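PDB 5VIA: pseudoperoxidase from Leishmania major, which binds heme b within a peroxidase-family fold but, as a pseudoperoxidase, probably lacks conventional peroxidase activity. Local coordinates for residues A95-L100 against Y181-R186; W113-S118 against S280-L285; L201-T206 against Q217-V222. One frame throughout, in Å; residues are numbered along the deposited sequence.

Contact 1. Residues A95-L100 against Y181-R186; sequences AGIKYL and YTLNNR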
loop_
_atom_site.group_PDB
_atom_site.type_symbol
_atom_site.label_atom_id
_atom_site.label_comp_id
_atom_site.label_asym_id
_atom_site.label_seq_id
_atom_site.Cartn_x
_atom_site.Cartn_y
_atom_site.Cartn_z
ATOM N N ALA A 95 -3.624 -8.106 8.395
ATOM C CA ALA A 95 -4.669 -7.768 9.359
ATOM C C ALA A 95 -5.360 -6.449 9.001
ATOM O O ALA A 95 -6.556 -6.276 9.268
ATOM C CB ALA A 95 -4.099 -7.718 10.761
ATOM N N GLY A 96 -4.611 -5.526 8.394
ATOM C CA GLY A 96 -5.189 -4.274 7.922
ATOM C C GLY A 96 -6.244 -4.524 6.858
ATOM O O GLY A 96 -7.326 -3.925 6.881
ATOM N N ILE A 97 -5.934 -5.412 5.913
ATOM C CA ILE A 97 -6.892 -5.768 4.875
ATOM C C ILE A 97 -8.156 -6.366 5.495
ATOM O O ILE A 97 -9.285 -5.984 5.141
ATOM C CB ILE A 97 -6.289 -6.782 3.878
ATOM C CG1 ILE A 97 -5.070 -6.183 3.173
ATOM C CG2 ILE A 97 -7.321 -7.202 2.842
ATOM C CD1 ILE A 97 -4.253 -7.214 2.407
ATOM N N LYS A 98 -7.969 -7.323 6.400
ATOM C CA LYS A 98 -9.079 -7.943 7.120
ATOM C C LYS A 98 -9.929 -6.901 7.832
ATOM O O LYS A 98 -11.169 -6.930 7.762
ATOM C CB LYS A 98 -8.536 -8.936 8.157
ATOM C CG LYS A 98 -9.594 -9.698 8.945
ATOM C CD LYS A 98 -8.936 -10.653 9.940
ATOM C CE LYS A 98 -9.929 -11.644 10.548
ATOM N NZ LYS A 98 -10.926 -11.031 11.445
ATOM N N TYR A 99 -9.261 -5.992 8.536
ATOM C CA TYR A 99 -9.982 -4.984 9.310
ATOM C C TYR A 99 -10.805 -4.105 8.374
ATOM O O TYR A 99 -11.916 -3.710 8.703
ATOM C CB TYR A 99 -9.024 -4.138 10.167
ATOM C CG TYR A 99 -9.731 -3.006 10.897
ATOM C CD1 TYR A 99 -10.426 -3.236 12.075
ATOM C CD2 TYR A 99 -9.717 -1.711 10.383
ATOM C CE1 TYR A 99 -11.080 -2.211 12.734
ATOM C CE2 TYR A 99 -10.372 -0.676 11.028
ATOM C CZ TYR A 99 -11.047 -0.930 12.200
ATOM O OH TYR A 99 -11.699 0.102 12.834
ATOM N N LEU A 100 -10.263 -3.834 7.191
ATOM C CA LEU A 100 -10.941 -2.969 6.235
ATOM C C LEU A 100 -11.821 -3.734 5.235
ATOM O O LEU A 100 -12.078 -3.250 4.126
ATOM C CB LEU A 100 -9.925 -2.087 5.512
ATOM C CG LEU A 100 -9.159 -1.146 6.446
ATOM C CD1 LEU A 100 -8.060 -0.434 5.693
ATOM C CD2 LEU A 100 -10.116 -0.141 7.106
ATOM N N TYR A 181 -12.755 3.197 4.624
ATOM C CA TYR A 181 -12.799 1.985 5.442
ATOM C C TYR A 181 -13.177 0.665 4.764
ATOM O O TYR A 181 -13.270 -0.347 5.449
ATOM C CB TYR A 181 -13.662 2.214 6.688
ATOM C CG TYR A 181 -13.141 3.326 7.578
ATOM C CD1 TYR A 181 -11.873 3.247 8.153
ATOM C CD2 TYR A 181 -13.914 4.449 7.839
ATOM C CE1 TYR A 181 -11.393 4.263 8.977
ATOM C CE2 TYR A 181 -13.449 5.459 8.657
ATOM C CZ TYR A 181 -12.186 5.363 9.218
ATOM O OH TYR A 181 -11.723 6.381 10.028
ATOM N N THR A 182 -13.360 0.656 3.441
ATOM C CA THR A 182 -13.638 -0.604 2.723
ATOM C C THR A 182 -12.669 -0.805 1.561
ATOM O O THR A 182 -12.654 -0.007 0.609
ATOM C CB THR A 182 -15.090 -0.663 2.213
ATOM O OG1 THR A 182 -15.988 -0.439 3.309
ATOM C CG2 THR A 182 -15.402 -2.011 1.624
ATOM N N LEU A 183 -11.855 -1.858 1.631
ATOM C CA LEU A 183 -10.892 -2.111 0.562
ATOM C C LEU A 183 -11.548 -2.999 -0.491
ATOM O O LEU A 183 -11.578 -4.224 -0.360
ATOM C CB LEU A 183 -9.604 -2.746 1.099
ATOM C CG LEU A 183 -8.307 -2.552 0.294
ATOM C CD1 LEU A 183 -7.098 -3.135 1.027
ATOM C CD2 LEU A 183 -8.400 -3.149 -1.108
ATOM N N ASN A 184 -12.082 -2.364 -1.522
ATOM C CA ASN A 184 -12.679 -3.091 -2.640
ATOM C C ASN A 184 -12.361 -2.418 -3.971
ATOM O O ASN A 184 -11.469 -1.577 -4.044
ATOM C CB ASN A 184 -14.188 -3.255 -2.445
ATOM C CG ASN A 184 -14.922 -1.930 -2.409
ATOM O OD1 ASN A 184 -14.377 -0.886 -2.787
ATOM N ND2 ASN A 184 -16.167 -1.961 -1.945
ATOM N N ASN A 185 -13.102 -2.782 -5.012
ATOM C CA ASN A 185 -12.811 -2.293 -6.360
ATOM C C ASN A 185 -13.439 -0.934 -6.672
ATOM O O ASN A 185 -13.539 -0.543 -7.833
ATOM C CB ASN A 185 -13.272 -3.317 -7.399
ATOM C CG ASN A 185 -14.765 -3.543 -7.369
ATOM O OD1 ASN A 185 -15.407 -3.350 -6.338
ATOM N ND2 ASN A 185 -15.334 -3.946 -8.504
ATOM N N ARG A 186 -13.864 -0.210 -5.640
ATOM C CA ARG A 186 -14.493 1.087 -5.867
ATOM C C ARG A 186 -13.495 2.075 -6.477
ATOM O O ARG A 186 -13.875 2.964 -7.226
ATOM C CB ARG A 186 -15.077 1.639 -4.559
ATOM C CG ARG A 186 -16.105 2.741 -4.787
ATOM C CD ARG A 186 -16.882 3.105 -3.512
ATOM N NE ARG A 186 -17.480 4.433 -3.666
ATOM C CZ ARG A 186 -16.813 5.565 -3.459
ATOM N NH1 ARG A 186 -15.544 5.527 -3.078
ATOM N NH2 ARG A 186 -17.411 6.728 -3.641
#
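Beside the heme pocket of this peroxidase fold, Leu100 at the end of helix 85-99 meets Tyr181, Thr182 and Leu183 in the loop that leads to helix 186-194. Leu100 is the first residue to leave helical geometry, and its carbonyl oxygen accepts a bond from the loop. The donor is the amide of Leu183, with Leu183 N 2.9 Å from Leu100 O and an N-H...O angle of 166°. A CA-H...O contact adds to this grip, Thr182 CA lying 3.4 Å from Leu100 O.

The CA-CB bond of Leu100 points toward the loop. Its methyl CD2 is 3.6 Å from Tyr181 O and also reaches the rim of the tyrosine ring, 4.0 Å from Tyr181 CD1 and in the ring plane. Tyrosine suits this boundary: the apolar ring edge of the exposed residue lies against the buried leucine, while the polar hydroxyl is at the far end of the ring.

Leu183 is buried, its CA-CB bond directed at 95-100. Its CG stands anti to the backbone N (chi1 -155°), and the CD1 methyl beyond it lies 4.2 Å from Ile97 CG1. Both residues also touch Ile38 of helix 33-49, and Trp266 of helix 263-279 borders Leu183, so branched aliphatic groups suit a site bordered by these helices. The Leu183 side chain is about 6 Å from the heme. Just beyond, an Asx turn shapes the entry to helix 186-194: Asn184 OD1 accepts Arg186 N at 3.0 Å, the donor standing 53° above the plane of the side-chain carbonyl.

Contact 2. Residues W113-S118 against S280-L285; sequences WGRNDS and SNFKRL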
loop_
_atom_site.group_PDB
_atom_site.type_symbol
_atom_site.label_atom_id
_atom_site.label_comp_id
_atom_site.label_asym_id
_atom_site.label_seq_id
_atom_site.Cartn_x
_atom_site.Cartn_y
_atom_site.Cartn_z
ATOM N N TRP A 113 6.521 -18.011 5.989
ATOM C CA TRP A 113 7.255 -17.419 7.095
ATOM C C TRP A 113 8.761 -17.542 6.902
ATOM O O TRP A 113 9.228 -18.192 5.967
ATOM C CB TRP A 113 6.810 -18.046 8.427
ATOM C CG TRP A 113 7.140 -19.506 8.597
ATOM C CD1 TRP A 113 6.491 -20.571 8.033
ATOM C CD2 TRP A 113 8.173 -20.060 9.424
ATOM N NE1 TRP A 113 7.073 -21.750 8.440
ATOM C CE2 TRP A 113 8.104 -21.464 9.295
ATOM C CE3 TRP A 113 9.149 -19.506 10.259
ATOM C CZ2 TRP A 113 8.982 -22.320 9.968
ATOM C CZ3 TRP A 113 10.020 -20.360 10.929
ATOM C CH2 TRP A 113 9.931 -21.750 10.777
ATOM N N GLY A 114 9.521 -16.911 7.788
ATOM C CA GLY A 114 10.967 -16.998 7.730
ATOM C C GLY A 114 11.633 -15.792 7.095
ATOM O O GLY A 114 12.810 -15.869 6.723
ATOM N N ARG A 115 10.894 -14.691 6.948
ATOM C CA ARG A 115 11.488 -13.446 6.457
ATOM C C ARG A 115 12.622 -13.047 7.390
ATOM O O ARG A 115 12.406 -12.878 8.595
ATOM C CB ARG A 115 10.453 -12.316 6.398
ATOM C CG ARG A 115 9.443 -12.435 5.266
ATOM C CD ARG A 115 8.258 -11.468 5.449
ATOM N NE ARG A 115 7.238 -11.749 4.439
ATOM C CZ ARG A 115 6.381 -12.766 4.519
ATOM N NH1 ARG A 115 6.404 -13.576 5.572
ATOM N NH2 ARG A 115 5.502 -12.977 3.550
ATOM N N ASN A 116 13.830 -12.938 6.838
ATOM C CA ASN A 116 15.004 -12.558 7.614
ATOM C C ASN A 116 14.981 -11.082 7.961
ATOM O O ASN A 116 14.838 -10.235 7.077
ATOM C CB ASN A 116 16.292 -12.849 6.829
ATOM C CG ASN A 116 16.696 -14.313 6.875
ATOM O OD1 ASN A 116 16.756 -14.985 5.843
ATOM N ND2 ASN A 116 16.996 -14.810 8.073
ATOM N N ASP A 117 15.119 -10.773 9.243
ATOM C CA ASP A 117 15.400 -9.406 9.638
ATOM C C ASP A 117 16.849 -9.172 9.256
ATOM O O ASP A 117 17.753 -9.283 10.091
ATOM C CB ASP A 117 15.202 -9.208 11.144
ATOM C CG ASP A 117 13.741 -9.231 11.546
ATOM O OD1 ASP A 117 12.883 -8.975 10.674
ATOM O OD2 ASP A 117 13.457 -9.500 12.737
ATOM N N SER A 118 17.082 -8.893 7.980
ATOM C CA SER A 118 18.437 -8.623 7.543
ATOM C C SER A 118 18.797 -7.181 7.885
ATOM O O SER A 118 17.935 -6.338 8.166
ATOM C CB SER A 118 18.622 -8.915 6.049
ATOM O OG SER A 118 17.864 -8.026 5.247
ATOM N N SER A 280 8.369 -10.607 -1.983
ATOM C CA SER A 280 9.410 -10.116 -2.900
ATOM C C SER A 280 10.718 -9.763 -2.203
ATOM O O SER A 280 10.725 -9.146 -1.124
ATOM C CB SER A 280 8.914 -8.913 -3.704
ATOM O OG SER A 280 8.550 -7.822 -2.859
ATOM N N ASN A 281 11.826 -10.165 -2.827
ATOM C CA ASN A 281 13.165 -9.907 -2.307
ATOM C C ASN A 281 13.402 -10.488 -0.917
ATOM O O ASN A 281 14.160 -9.928 -0.125
ATOM C CB ASN A 281 13.515 -8.411 -2.357
ATOM C CG ASN A 281 13.697 -7.905 -3.772
ATOM O OD1 ASN A 281 12.890 -7.107 -4.275
ATOM N ND2 ASN A 281 14.751 -8.371 -4.431
ATOM N N PHE A 282 12.738 -11.607 -0.629
ATOM C CA PHE A 282 13.057 -12.425 0.541
ATOM C C PHE A 282 13.503 -13.802 0.040
ATOM O O PHE A 282 12.919 -14.329 -0.898
ATOM C CB PHE A 282 11.833 -12.608 1.440
ATOM C CG PHE A 282 11.490 -11.395 2.271
ATOM C CD1 PHE A 282 12.384 -10.908 3.214
ATOM C CD2 PHE A 282 10.267 -10.762 2.122
ATOM C CE1 PHE A 282 12.071 -9.795 3.985
ATOM C CE2 PHE A 282 9.938 -9.648 2.894
ATOM C CZ PHE A 282 10.848 -9.165 3.823
ATOM N N LYS A 283 14.522 -14.388 0.658
ATOM C CA LYS A 283 14.946 -15.729 0.257
ATOM C C LYS A 283 14.584 -16.820 1.257
ATOM O O LYS A 283 14.503 -16.577 2.465
ATOM C CB LYS A 283 16.446 -15.756 -0.004
ATOM C CG LYS A 283 16.866 -14.914 -1.191
ATOM C CD LYS A 283 18.372 -14.905 -1.298
ATOM C CE LYS A 283 18.825 -14.069 -2.477
ATOM N NZ LYS A 283 20.300 -14.144 -2.599
ATOM N N ARG A 284 14.373 -18.027 0.732
ATOM C CA ARG A 284 14.140 -19.212 1.549
ATOM C C ARG A 284 12.964 -19.024 2.509
ATOM O O ARG A 284 13.058 -19.350 3.690
ATOM C CB ARG A 284 15.419 -19.623 2.298
ATOM C CG ARG A 284 16.531 -20.163 1.377
ATOM C CD ARG A 284 17.852 -20.422 2.116
ATOM N NE ARG A 284 18.516 -19.173 2.479
ATOM C CZ ARG A 284 19.302 -18.472 1.661
ATOM N NH1 ARG A 284 19.530 -18.895 0.423
ATOM N NH2 ARG A 284 19.855 -17.337 2.080
ATOM N N LEU A 285 11.866 -18.486 1.987
ATOM C CA LEU A 285 10.617 -18.436 2.738
ATOM C C LEU A 285 10.058 -19.849 2.883
ATOM O O LEU A 285 10.206 -20.683 1.986
ATOM C CB LEU A 285 9.603 -17.511 2.067
ATOM C CG LEU A 285 9.969 -16.024 2.095
ATOM C CD1 LEU A 285 8.813 -15.158 1.635
ATOM C CD2 LEU A 285 10.429 -15.601 3.479
HETATM O O HOH W 1 14.215 -14.394 4.194
#
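Gly114 and Leu285 bring their CA atoms to 5.2 Å of each other, close to the short antiparallel pairing of strands 112-113 and 286-287, yet no direct hydrogen bond joins the two segments. This surface contact of the peroxidase fold sets the loop after strand 112-113 against the turn that follows helix 263-279. Gly114 has a positive phi of 100°, at which a side chain would jam against the preceding carbonyl; glycine suits these angles, and the position faces the nearby backbone of Arg284 and Leu285.

Arg115 and Phe282 carry the main side-chain contact, a CH-pi interaction. Arg115 CG lies over the middle of the Phe282 ring, 3.5 Å from its centroid and 6° off the ring normal. From CG to NE the arginine chain is extended and crosses the phenylalanine at about a right angle, with Arg115 CD 3.6 Å from Phe282 CE2. The face is thus covered by the methylene CG, with CB and CD beside it; the guanidinium plane is steep to the ring (76°), and its NE lies near Phe282 CE2. The polar end is gripped elsewhere: NH1 by a salt bridge to Asp87 and a hydrogen bond to Arg112 O, NE by Ile278 O. Arginine suits the place because one side chain supplies both a greasy stem and several donors.

Leu285 packs alongside Arg115. Its CD2 methyl is 3.6 Å from Arg115 N, while CD1 lies over one face of the guanidinium. Nearer the solvent, water 1 bridges the backbones, accepting from Asn116 N at 3.0 Å. Asn116 OD1 and Lys283 O are both placed to accept from it, and the oxygen of water 1 lies 2.8 Å from Lys283 O.

Contact 3. Residues L201-T206 against Q217-V222; sequences LTVART and QTLRCV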
loop_
_atom_site.group_PDB
_atom_site.type_symbol
_atom_site.label_atom_id
_atom_site.label_comp_id
_atom_site.label_asym_id
_atom_site.label_seq_id
_atom_site.Cartn_x
_atom_site.Cartn_y
_atom_site.Cartn_z
ATOM N N LEU A 201 -3.786 20.235 -8.478
ATOM C CA LEU A 201 -3.913 20.714 -7.105
ATOM C C LEU A 201 -2.590 21.302 -6.646
ATOM O O LEU A 201 -1.544 20.654 -6.744
ATOM C CB LEU A 201 -4.321 19.573 -6.164
ATOM C CG LEU A 201 -4.342 19.887 -4.664
ATOM C CD1 LEU A 201 -5.494 20.810 -4.323
ATOM C CD2 LEU A 201 -4.414 18.612 -3.831
ATOM N N THR A 202 -2.626 22.534 -6.155
ATOM C CA THR A 202 -1.429 23.132 -5.589
ATOM C C THR A 202 -1.388 22.808 -4.110
ATOM O O THR A 202 -2.318 23.131 -3.377
ATOM C CB THR A 202 -1.415 24.656 -5.759
ATOM O OG1 THR A 202 -1.315 24.981 -7.149
ATOM C CG2 THR A 202 -0.228 25.258 -5.025
ATOM N N VAL A 203 -0.323 22.156 -3.666
ATOM C CA VAL A 203 -0.156 21.929 -2.239
ATOM C C VAL A 203 0.698 23.072 -1.697
ATOM O O VAL A 203 1.870 23.198 -2.048
ATOM C CB VAL A 203 0.471 20.548 -1.943
ATOM C CG1 VAL A 203 0.607 20.329 -0.453
ATOM C CG2 VAL A 203 -0.381 19.444 -2.549
ATOM N N ALA A 204 0.095 23.917 -0.866
ATOM C CA ALA A 204 0.783 25.083 -0.311
ATOM C C ALA A 204 1.648 24.726 0.888
ATOM O O ALA A 204 1.327 23.809 1.644
ATOM C CB ALA A 204 -0.221 26.151 0.083
ATOM N N ARG A 205 2.746 25.460 1.051
ATOM C CA ARG A 205 3.558 25.385 2.257
ATOM C C ARG A 205 2.746 25.908 3.433
ATOM O O ARG A 205 2.233 27.017 3.377
ATOM C CB ARG A 205 4.818 26.238 2.093
ATOM C CG ARG A 205 5.727 26.254 3.317
ATOM C CD ARG A 205 6.094 24.839 3.740
ATOM N NE ARG A 205 7.028 24.217 2.810
ATOM C CZ ARG A 205 7.255 22.908 2.742
ATOM N NH1 ARG A 205 6.600 22.072 3.540
ATOM N NH2 ARG A 205 8.129 22.427 1.868
ATOM N N THR A 206 2.607 25.104 4.487
ATOM C CA THR A 206 1.947 25.555 5.722
ATOM C C THR A 206 2.811 25.230 6.930
ATOM O O THR A 206 3.849 24.569 6.808
ATOM C CB THR A 206 0.577 24.868 5.964
ATOM O OG1 THR A 206 0.795 23.504 6.356
ATOM C CG2 THR A 206 -0.300 24.911 4.713
ATOM N N GLN A 217 3.813 18.118 -6.853
ATOM C CA GLN A 217 3.375 19.002 -7.923
ATOM C C GLN A 217 2.455 18.299 -8.909
ATOM O O GLN A 217 1.902 18.934 -9.802
ATOM C CB GLN A 217 4.593 19.544 -8.673
ATOM C CG GLN A 217 5.658 20.196 -7.794
ATOM C CD GLN A 217 6.815 20.761 -8.608
ATOM O OE1 GLN A 217 6.981 20.434 -9.786
ATOM N NE2 GLN A 217 7.622 21.613 -7.982
ATOM N N THR A 218 2.295 16.988 -8.747
ATOM C CA THR A 218 1.553 16.195 -9.715
ATOM C C THR A 218 0.227 15.712 -9.145
ATOM O O THR A 218 -0.456 14.888 -9.759
ATOM C CB THR A 218 2.357 14.949 -10.161
ATOM O OG1 THR A 218 2.274 13.958 -9.138
ATOM C CG2 THR A 218 3.820 15.312 -10.396
ATOM N N LEU A 219 -0.143 16.196 -7.968
ATOM C CA LEU A 219 -1.419 15.770 -7.407
ATOM C C LEU A 219 -2.567 16.426 -8.157
ATOM O O LEU A 219 -2.471 17.585 -8.572
ATOM C CB LEU A 219 -1.508 16.054 -5.913
ATOM C CG LEU A 219 -0.503 15.358 -4.992
ATOM C CD1 LEU A 219 -0.811 15.694 -3.537
ATOM C CD2 LEU A 219 -0.470 13.848 -5.195
ATOM N N ARG A 220 -3.637 15.670 -8.369
ATOM C CA ARG A 220 -4.823 16.232 -8.992
ATOM C C ARG A 220 -6.033 15.948 -8.122
ATOM O O ARG A 220 -6.000 15.073 -7.252
ATOM C CB ARG A 220 -5.013 15.711 -10.417
ATOM C CG ARG A 220 -3.889 16.103 -11.378
ATOM C CD ARG A 220 -4.320 15.891 -12.819
ATOM N NE ARG A 220 -3.209 15.934 -13.770
ATOM C CZ ARG A 220 -3.101 15.118 -14.820
ATOM N NH1 ARG A 220 -4.034 14.199 -15.047
ATOM N NH2 ARG A 220 -2.063 15.210 -15.645
ATOM N N CYS A 221 -7.105 16.687 -8.364
ATOM C CA CYS A 221 -8.153 16.802 -7.372
ATOM C C CYS A 221 -9.539 16.897 -7.996
ATOM O O CYS A 221 -9.737 17.590 -9.001
ATOM C CB CYS A 221 -7.883 18.055 -6.536
ATOM S SG CYS A 221 -9.073 18.379 -5.245
ATOM N N VAL A 222 -10.489 16.181 -7.399
ATOM C CA VAL A 222 -11.902 16.413 -7.658
ATOM C C VAL A 222 -12.633 16.540 -6.322
ATOM O O VAL A 222 -12.232 15.925 -5.329
ATOM C CB VAL A 222 -12.534 15.304 -8.531
ATOM C CG1 VAL A 222 -12.704 14.008 -7.751
ATOM C CG2 VAL A 222 -13.866 15.768 -9.079
HETATM O O HOH W 2 0.286 18.699 -6.497
#
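At one edge of the three-stranded antiparallel sheet, Leu201, next in the chain after strand 199-200, is hydrogen-bonded to Leu219 of the central strand 219-224. Leu201 N gives its hydrogen to Leu219 O at 3.0 Å, with an N-H...O angle of 155° and the donor tilted 30° from the carbonyl plane. The return bond of a regular antiparallel pair is replaced by water 2, which donates to Leu201 O at 2.7 Å and accepts from Leu219 N at 2.9 Å. A water between the two backbones thus marks where the chain begins to diverge.

Apolar side chains line the same junction. Leu201 CB packs 3.9 Å from Cys221 CB, and Gln236 of strand 235-240 borders both residues. Leucine, apolar and branched, suits a position between the sheet and the loop. The CA-CB bond of Leu219 is directed at 201-206; its side chain is about 5 Å from the heme and near the heme-binding Ser169, so the central strand comes close to the cofactor here. Leu171 touches both Leu219 and Val203. The beta-branched valine has CG2 anti to its carbonyl carbon, and that methyl meets Leu219 CD1 at 3.9 Å.

Contact 1 is largely buried, contact 3 partly buried, and contact 2 lies at the surface. Helix 85-99 is shared by the first two: contact 1 holds its end, while Asp87 near its start takes the arginine of contact 2. Helix 263-279 borders both as well. Contacts 1 and 3 each pair one direct backbone hydrogen bond with aliphatic packing, and their Leu183 and Leu219 come near the heme. A water bridges the backbones in contacts 2 and 3, but contact 2, away from the heme-binding residues, alone lacks a direct bond and uses an arginine-phenylalanine CH-pi contact. Contacts 2 and 3 occupy opposite sides of the chain's centre, their own centres 38 Å apart.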